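Side-chain contact in glutaredoxin (Methanosarcina acetivorans, PDB 5CAX), which is a glutaredoxin-like enzyme with coenzyme M-dependent protein disulfide reductase activity, and probably works in electron transfer: residues Glu59-Asn62 against Ala63-Val67. Residues are numbered along the deposited sequence; the frame is centred on the assembly and turned at random.
Sequences EKSN and AIKQV
Ala63 donates its backbone N-H to the carbonyl oxygen of Glu59, one turn back in helix 57-70. The Ala63 N to Glu59 O distance is 2.9 Å, and the N-H...O angle of 167° makes the bond nearly straight. The methyl of Ala63 lies beside the same acceptor, with Ala63 CB 3.6 Å from Glu59 O. Ile64 repeats the pattern with Lys60, but its donor is tilted 32° from the carbonyl plane. Its side chain meets this oxygen too. Ile64 CG1 stands beside the backbone N (chi1 -74°), which brings it to 3.2 Å from Lys60 O. The side chain of Ile64 also touches Phe76, one of the residues at a bound cadmium ion. This is the helix that follows the edge strand 48-51 in the thioredoxin-like fold, and it leads towards strand 78-81. Lys65 comes next, and its N-H bond to Ser61 O is weak. Its aliphatic part runs back along the preceding turn: Lys65 CB is 3.4 Å from Asn62 O, and Lys65 CE is 4.0 Å from Ser61 O. Bends at chi2 and chi3 turn the chain back, so that Lys65 NZ ends 4.4 Å from Ser61 OG. Gln66 binds Asn62 through the backbone, Gln66 N to Asn62 O at 3.1 Å. Beyond CB, the side chain of Gln66 leads away from the preceding turn. There it packs on Tyr25 and Ile80 of the sheet, while its OE1 takes a weak hydrogen bond from Arg69.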
loop_
_atom_site.group_PDB
_atom_site.type_symbol
_atom_site.label_atom_id
_atom_site.label_comp_id
_atom_site.label_asym_id
_atom_site.label_seq_id
_atom_site.Cartn_x
_atom_site.Cartn_y
_atom_site.Cartn_z
ATOM N N GLU A 59 3.846 11.250 12.309
ATOM C CA GLU A 59 3.326 10.762 11.038
ATOM C C GLU A 59 3.338 9.238 10.998
ATOM O O GLU A 59 2.372 8.604 10.558
ATOM C CB GLU A 59 4.152 11.321 9.874
ATOM C CG GLU A 59 4.040 12.819 9.669
ATOM C CD GLU A 59 4.869 13.615 10.670
ATOM O OE1 GLU A 59 5.602 12.999 11.481
ATOM O OE2 GLU A 59 4.786 14.866 10.641
ATOM N N LYS A 60 4.441 8.652 11.448
ATOM C CA LYS A 60 4.548 7.197 11.499
ATOM C C LYS A 60 3.424 6.612 12.349
ATOM O O LYS A 60 2.894 5.549 12.043
ATOM C CB LYS A 60 5.922 6.779 12.018
ATOM C CG LYS A 60 6.098 5.283 12.170
ATOM C CD LYS A 60 7.479 4.930 12.672
ATOM C CE LYS A 60 7.545 4.873 14.173
ATOM N NZ LYS A 60 8.828 4.248 14.586
ATOM N N SER A 61 3.050 7.334 13.401
ATOM C CA SER A 61 1.985 6.903 14.299
ATOM C C SER A 61 0.614 7.116 13.656
ATOM O O SER A 61 -0.331 6.391 13.938
ATOM C CB SER A 61 2.069 7.649 15.624
ATOM O OG SER A 61 0.888 7.457 16.372
ATOM N N ASN A 62 0.499 8.135 12.814
ATOM C CA ASN A 62 -0.737 8.346 12.066
ATOM C C ASN A 62 -0.971 7.213 11.079
ATOM O O ASN A 62 -2.049 6.616 11.038
ATOM C CB ASN A 62 -0.695 9.677 11.316
ATOM C CG ASN A 62 -0.713 10.874 12.244
ATOM O OD1 ASN A 62 -1.176 10.785 13.384
ATOM N ND2 ASN A 62 -0.180 11.999 11.770
ATOM N N ALA A 63 0.071 6.887 10.321
ATOM C CA ALA A 63 0.003 5.853 9.288
ATOM C C ALA A 63 -0.359 4.492 9.899
ATOM O O ALA A 63 -1.092 3.703 9.297
ATOM C CB ALA A 63 1.329 5.782 8.522
ATOM N N ILE A 64 0.155 4.219 11.093
ATOM C CA ILE A 64 -0.151 2.976 11.791
ATOM C C ILE A 64 -1.646 2.848 12.113
ATOM O O ILE A 64 -2.243 1.772 11.940
ATOM C CB ILE A 64 0.654 2.868 13.099
ATOM C CG1 ILE A 64 2.116 2.557 12.801
ATOM C CG2 ILE A 64 0.082 1.791 13.994
ATOM C CD1 ILE A 64 2.284 1.353 11.954
ATOM N N LYS A 65 -2.233 3.956 12.574
ATOM C CA LYS A 65 -3.646 4.039 12.948
ATOM C C LYS A 65 -4.572 3.864 11.748
ATOM O O LYS A 65 -5.665 3.319 11.867
ATOM C CB LYS A 65 -3.923 5.378 13.635
ATOM C CG LYS A 65 -4.885 5.303 14.801
ATOM C CD LYS A 65 -4.275 5.932 16.045
ATOM C CE LYS A 65 -3.817 7.352 15.753
ATOM N NZ LYS A 65 -3.460 8.102 16.984
ATOM N N GLN A 66 -4.145 4.352 10.595
ATOM C CA GLN A 66 -4.899 4.146 9.375
ATOM C C GLN A 66 -4.876 2.673 8.972
ATOM O O GLN A 66 -5.904 2.097 8.619
ATOM C CB GLN A 66 -4.338 5.048 8.259
ATOM C CG GLN A 66 -4.644 4.662 6.796
ATOM C CD GLN A 66 -6.031 5.048 6.326
ATOM O OE1 GLN A 66 -6.940 5.318 7.135
ATOM N NE2 GLN A 66 -6.196 5.117 5.003
ATOM N N VAL A 67 -3.693 2.077 8.999
ATOM C CA VAL A 67 -3.547 0.667 8.645
ATOM C C VAL A 67 -4.457 -0.227 9.495
ATOM O O VAL A 67 -5.092 -1.138 8.972
ATOM C CB VAL A 67 -2.066 0.206 8.763
ATOM C CG1 VAL A 67 -1.965 -1.300 8.792
ATOM C CG2 VAL A 67 -1.245 0.758 7.598
#